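Long-range contacts in 2-oxoglutarate-dependent dioxygenase DAO (Oryza sativa subsp. indica, PDB 6KUN), which probably inactivates the plant hormone auxin by oxidising indole-3-acetic acid to 2-oxoindole-3-acetic acid, using iron(II) and 2-oxoglutarate: residues His39-Gly44 / Gly209-Asn214; Gly189-Leu194 / Val230-Gln235. One frame throughout, in Å; residues are numbered along the deposited sequence.

Contact 1 (His39-Gly44 / Gly209-Asn214)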
loop_
_atom_site.group_PDB
_atom_site.type_symbol
_atom_site.label_atom_id
_atom_site.label_comp_id
_atom_site.label_asym_id
_atom_site.label_seq_id
_atom_site.Cartn_x
_atom_site.Cartn_y
_atom_site.Cartn_z
ATOM N N HIS B 39 2.901 6.970 15.065
ATOM C CA HIS B 39 4.017 6.158 15.511
ATOM C C HIS B 39 5.351 6.615 14.941
ATOM O O HIS B 39 6.402 6.117 15.375
ATOM C CB HIS B 39 3.742 4.712 15.089
ATOM C CG HIS B 39 3.309 4.599 13.667
ATOM N ND1 HIS B 39 4.136 4.943 12.617
ATOM C CD2 HIS B 39 2.109 4.289 13.121
ATOM C CE1 HIS B 39 3.480 4.784 11.479
ATOM N NE2 HIS B 39 2.249 4.392 11.759
ATOM N N GLY B 40 5.333 7.497 13.953
ATOM C CA GLY B 40 6.539 8.101 13.453
ATOM C C GLY B 40 7.375 7.262 12.512
ATOM O O GLY B 40 8.464 7.719 12.130
ATOM N N VAL B 41 6.943 6.050 12.156
ATOM C CA VAL B 41 7.659 5.272 11.131
ATOM C C VAL B 41 7.339 5.928 9.793
ATOM O O VAL B 41 6.160 6.024 9.394
ATOM C CB VAL B 41 7.266 3.790 11.118
ATOM C CG1 VAL B 41 8.197 2.998 10.205
ATOM C CG2 VAL B 41 7.321 3.195 12.522
ATOM N N PRO B 42 8.333 6.421 9.075
ATOM C CA PRO B 42 8.048 7.245 7.896
ATOM C C PRO B 42 7.460 6.395 6.768
ATOM O O PRO B 42 7.772 5.204 6.661
ATOM C CB PRO B 42 9.413 7.842 7.519
ATOM C CG PRO B 42 10.449 7.092 8.333
ATOM C CD PRO B 42 9.748 6.515 9.521
ATOM N N PRO B 43 6.595 6.979 5.933
ATOM C CA PRO B 43 5.978 6.217 4.832
ATOM C C PRO B 43 6.951 5.662 3.810
ATOM O O PRO B 43 6.722 4.588 3.233
ATOM C CB PRO B 43 5.059 7.262 4.157
ATOM C CG PRO B 43 4.749 8.241 5.224
ATOM C CD PRO B 43 5.997 8.325 6.081
ATOM N N GLY B 44 8.010 6.400 3.522
ATOM C CA GLY B 44 8.991 5.901 2.597
ATOM C C GLY B 44 9.616 4.619 3.099
ATOM O O GLY B 44 9.787 3.666 2.331
ATOM N N GLY B 209 -0.478 1.925 6.747
ATOM C CA GLY B 209 0.366 2.787 7.550
ATOM C C GLY B 209 0.134 2.747 9.047
ATOM O O GLY B 209 0.824 3.478 9.775
ATOM N N SER B 210 -0.833 1.959 9.536
ATOM C CA SER B 210 -1.064 1.797 10.966
ATOM C C SER B 210 -0.579 0.416 11.387
ATOM O O SER B 210 -0.429 -0.491 10.559
ATOM C CB SER B 210 -2.539 1.917 11.341
ATOM O OG SER B 210 -3.187 0.658 11.205
ATOM N N PHE B 211 -0.314 0.284 12.686
ATOM C CA PHE B 211 0.134 -0.968 13.301
ATOM C C PHE B 211 -0.957 -1.448 14.253
ATOM O O PHE B 211 -1.740 -0.653 14.759
ATOM C CB PHE B 211 1.467 -0.755 14.057
ATOM C CG PHE B 211 2.650 -0.404 13.154
ATOM C CD1 PHE B 211 3.401 -1.380 12.565
ATOM C CD2 PHE B 211 3.033 0.912 12.971
ATOM C CE1 PHE B 211 4.493 -1.085 11.739
ATOM C CE2 PHE B 211 4.134 1.229 12.154
ATOM C CZ PHE B 211 4.863 0.220 11.535
ATOM N N VAL B 212 -1.018 -2.750 14.455
ATOM C CA VAL B 212 -1.858 -3.378 15.477
ATOM C C VAL B 212 -0.976 -3.791 16.635
ATOM O O VAL B 212 0.098 -4.370 16.421
ATOM C CB VAL B 212 -2.597 -4.591 14.882
ATOM C CG1 VAL B 212 -3.452 -5.278 15.922
ATOM C CG2 VAL B 212 -3.412 -4.157 13.681
ATOM N N VAL B 213 -1.429 -3.530 17.860
ATOM C CA VAL B 213 -0.758 -3.962 19.070
ATOM C C VAL B 213 -1.625 -4.996 19.780
ATOM O O VAL B 213 -2.830 -4.790 19.963
ATOM C CB VAL B 213 -0.439 -2.774 19.995
ATOM C CG1 VAL B 213 0.313 -3.291 21.248
ATOM C CG2 VAL B 213 0.360 -1.710 19.230
ATOM N N ASN B 214 -1.024 -6.126 20.146
ATOM C CA ASN B 214 -1.716 -7.156 20.927
ATOM C C ASN B 214 -0.999 -7.393 22.244
ATOM O O ASN B 214 0.243 -7.503 22.288
ATOM C CB ASN B 214 -1.755 -8.522 20.143
ATOM C CG ASN B 214 -2.719 -8.479 18.963
ATOM O OD1 ASN B 214 -3.586 -7.623 18.882
ATOM N ND2 ASN B 214 -2.544 -9.419 18.039
#
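His39 meets the Gly209-Asn214 segment with both the edge and one face of its imidazole. At the edge, NE2 donates to the carbonyl O of Gly209 over a short 2.6 Å; the acceptor lies close to the ring plane, and the N-H...O angle is 157°. Against one face stands the ring of Phe211 in a T-shaped pair, its edge turned to the imidazole, with centroids 4.7 Å apart and planes at 80°. Phe211 CE2 sits over the middle of the imidazole, 3.6 Å above its plane, while Phe211 CD2 comes within 3.5 Å of His39 CD2. The same phenyl tip also receives Val41, whose CG2 lies 3.8 Å from Phe211 CE2. Phe211 starts the strand 211-215; in the major sheet of the jelly roll, which the N-terminal strand 33-37 extends, it lies between 33-37 and 179-183. The contact thus joins the turn after strand 33-37 to the start of a core strand. Two bonds fix the rotation of the imidazole, since its other nitrogen, ND1, accepts from Val41 N at 3.1 Å, again near the ring plane. This pattern is consistent with the neutral tautomer that carries its hydrogen on NE2. His39 CG sits between its own backbone N and carbonyl carbon (chi1 48°), a torsion that folds the ring back within reach of Val41 N. An alanine here would probably leave the Gly209 carbonyl without this donor and open a gap beside the Phe211 edge. Farther out, Leu127 of helix 111-138 touches both His39 and Phe211, and Tyr120 adds to the cover of the phenyl. Gln46 holds the carbonyl of Val41 through its side-chain amide, and Pro43 packs on Gly44 of the second subunit.

Contact 2 (Gly189-Leu194 / Val230-Gln235). With AKG (2-oxoglutaric acid), chain G.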
loop_
_atom_site.group_PDB
_atom_site.type_symbol
_atom_site.label_atom_id
_atom_site.label_comp_id
_atom_site.label_asym_id
_atom_site.label_seq_id
_atom_site.Cartn_x
_atom_site.Cartn_y
_atom_site.Cartn_z
ATOM N N GLY B 189 -6.196 -9.333 4.509
ATOM C CA GLY B 189 -6.446 -9.264 5.935
ATOM C C GLY B 189 -6.382 -10.642 6.553
ATOM O O GLY B 189 -5.429 -11.401 6.348
ATOM N N GLY B 190 -7.415 -10.990 7.302
ATOM C CA GLY B 190 -7.519 -12.298 7.907
ATOM C C GLY B 190 -7.343 -12.320 9.411
ATOM O O GLY B 190 -7.815 -13.268 10.049
ATOM N N LEU B 191 -6.661 -11.333 9.995
ATOM C CA LEU B 191 -6.472 -11.335 11.442
ATOM C C LEU B 191 -7.812 -11.112 12.119
ATOM O O LEU B 191 -8.583 -10.226 11.737
ATOM C CB LEU B 191 -5.478 -10.262 11.887
ATOM C CG LEU B 191 -5.215 -10.200 13.398
ATOM C CD1 LEU B 191 -4.574 -11.431 14.011
ATOM C CD2 LEU B 191 -4.362 -8.979 13.717
ATOM N N GLU B 192 -8.082 -11.920 13.138
ATOM C CA GLU B 192 -9.312 -11.809 13.904
ATOM C C GLU B 192 -8.933 -11.938 15.374
ATOM O O GLU B 192 -8.019 -12.700 15.728
ATOM C CB GLU B 192 -10.301 -12.902 13.493
ATOM C CG GLU B 192 -10.799 -12.823 12.030
ATOM C CD GLU B 192 -11.818 -13.911 11.727
ATOM O OE1 GLU B 192 -11.957 -14.835 12.558
ATOM O OE2 GLU B 192 -12.478 -13.844 10.665
ATOM N N VAL B 193 -9.596 -11.171 16.204
ATOM C CA VAL B 193 -9.388 -11.233 17.651
ATOM C C VAL B 193 -10.709 -11.551 18.340
ATOM O O VAL B 193 -11.787 -11.139 17.901
ATOM C CB VAL B 193 -8.812 -9.910 18.199
ATOM C CG1 VAL B 193 -7.464 -9.602 17.525
ATOM C CG2 VAL B 193 -9.808 -8.806 17.966
ATOM N N LEU B 194 -10.603 -12.288 19.433
ATOM C CA LEU B 194 -11.742 -12.622 20.271
ATOM C C LEU B 194 -12.051 -11.443 21.170
ATOM O O LEU B 194 -11.427 -11.271 22.220
ATOM C CB LEU B 194 -11.428 -13.857 21.104
ATOM C CG LEU B 194 -12.636 -14.527 21.739
ATOM C CD1 LEU B 194 -13.481 -13.583 22.541
ATOM C CD2 LEU B 194 -13.471 -15.134 20.625
ATOM N N VAL B 230 -4.956 -11.256 24.554
ATOM C CA VAL B 230 -6.026 -11.386 23.577
ATOM C C VAL B 230 -5.852 -12.670 22.780
ATOM O O VAL B 230 -4.760 -12.993 22.318
ATOM C CB VAL B 230 -6.058 -10.138 22.674
ATOM C CG1 VAL B 230 -4.696 -9.913 21.917
ATOM C CG2 VAL B 230 -7.196 -10.244 21.691
ATOM N N LYS B 231 -6.936 -13.427 22.629
ATOM C CA LYS B 231 -6.927 -14.576 21.749
ATOM C C LYS B 231 -7.120 -14.085 20.325
ATOM O O LYS B 231 -7.965 -13.211 20.078
ATOM C CB LYS B 231 -7.994 -15.590 22.110
ATOM C CG LYS B 231 -7.827 -16.218 23.488
ATOM C CD LYS B 231 -8.904 -17.292 23.692
ATOM C CE LYS B 231 -8.735 -18.031 25.025
ATOM N NZ LYS B 231 -9.817 -19.036 25.227
ATOM N N HIS B 232 -6.312 -14.643 19.409
ATOM C CA HIS B 232 -6.376 -14.232 18.024
ATOM C C HIS B 232 -6.061 -15.394 17.100
ATOM O O HIS B 232 -5.452 -16.399 17.486
ATOM C CB HIS B 232 -5.452 -13.036 17.701
ATOM C CG HIS B 232 -3.996 -13.284 17.968
ATOM N ND1 HIS B 232 -3.452 -13.238 19.230
ATOM C CD2 HIS B 232 -2.966 -13.536 17.129
ATOM C CE1 HIS B 232 -2.157 -13.475 19.162
ATOM N NE2 HIS B 232 -1.835 -13.655 17.899
ATOM N N ARG B 233 -6.509 -15.225 15.860
ATOM C CA ARG B 233 -6.281 -16.191 14.806
ATOM C C ARG B 233 -6.208 -15.425 13.486
ATOM O O ARG B 233 -6.397 -14.206 13.434
ATOM C CB ARG B 233 -7.387 -17.246 14.788
ATOM C CG ARG B 233 -8.697 -16.699 14.272
ATOM C CD ARG B 233 -9.873 -17.622 14.550
ATOM N NE ARG B 233 -11.110 -17.046 14.015
ATOM C CZ ARG B 233 -12.285 -17.667 14.012
ATOM N NH1 ARG B 233 -12.384 -18.885 14.519
ATOM N NH2 ARG B 233 -13.360 -17.063 13.501
ATOM N N VAL B 234 -5.964 -16.154 12.412
ATOM C CA VAL B 234 -5.926 -15.566 11.074
ATOM C C VAL B 234 -6.673 -16.483 10.115
ATOM O O VAL B 234 -6.196 -17.587 9.818
ATOM C CB VAL B 234 -4.487 -15.349 10.591
ATOM C CG1 VAL B 234 -4.514 -14.872 9.138
ATOM C CG2 VAL B 234 -3.792 -14.336 11.462
ATOM N N GLN B 235 -7.835 -16.033 9.634
ATOM C CA GLN B 235 -8.530 -16.741 8.572
ATOM C C GLN B 235 -7.914 -16.415 7.218
ATOM O O GLN B 235 -7.537 -15.270 6.958
ATOM C CB GLN B 235 -10.005 -16.344 8.512
ATOM C CG GLN B 235 -10.897 -17.012 9.510
ATOM C CD GLN B 235 -12.344 -16.612 9.295
ATOM O OE1 GLN B 235 -12.698 -16.066 8.248
ATOM N NE2 GLN B 235 -13.188 -16.874 10.288
HETATM C C1 AKG G . 0.669 -13.446 15.650
HETATM O O1 AKG G . 0.817 -12.220 15.462
HETATM O O2 AKG G . 1.220 -14.041 16.602
HETATM C C2 AKG G . -0.171 -14.209 14.731
HETATM O O5 AKG G . -1.147 -14.809 15.147
HETATM C C3 AKG G . 0.177 -14.250 13.262
HETATM C C4 AKG G . 0.610 -12.863 12.804
HETATM C C5 AKG G . 0.932 -12.898 11.329
HETATM O O3 AKG G . 0.197 -12.261 10.542
HETATM O O4 AKG G . 1.922 -13.561 10.950
HETATM O O HOH W 1 -5.692 -13.921 5.449
HETATM O O HOH W 2 -9.503 -12.694 23.615
#
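Glu192 OE1 is gripped by two nitrogens of Arg233, NE and NH2, each at 2.8 Å, in a salt bridge between neighbouring antiparallel strands. The oxygen lies close to the guanidinium plane, and both donors meet it nearly along its C-O direction, although the carboxylate is turned 39° from the guanidinium. Arg233 reaches it with a chain extended from CG to NE; Phe201 adds a cation-pi contact to the guanidinium. Beneath the charges, Glu192 and Arg233 form a hydrogen-bonded pair, each N bonded to the other's O. Leu194 N to Lys231 O, 2.9 Å, continues the ladder in the minor sheet of the jelly roll, where strand 232-235 lies between 191-194 and 168-173. Toward the other end Gln235 N donates to Gly190 O at 2.8 Å. Waters bridge both ends: one joins Gly189 O to Gln235 O, the other Leu194 O to Lys231 N. The opposite face carries Leu191, Val193, His232 and Val234; Leu191 CD1 packs on Val234 CG2 at 3.9 Å. His232, a predicted iron ligand like the adjacent His173 and Asp175, presents its ring edge to 2-oxoglutarate; in this site, modelled without the metal, NE2 is weakly bonded to ligand O2 at 3.3 Å. Its ND1 makes a weak bond of 3.4 Å to Val230 O.

Contact 2 is the more buried, most of its touching residues being covered, and holds two neighbouring strands of the minor sheet together through a backbone ladder, topped by a salt bridge. Contact 1 is only partly buried and ties a turn to the start of a major-sheet strand through one side-chain-to-carbonyl bond and an aromatic pair. The two meet where Asn214, near the far end of the strand that Phe211 begins, packs its CB against Val230 CG1 at 3.7 Å. That seam brings the major sheet up beside His232. Through His232, contact 2 reaches 2-oxoglutarate directly, whereas the side chain of Phe211 is about 12 Å from the bound 2-oxoglutarate.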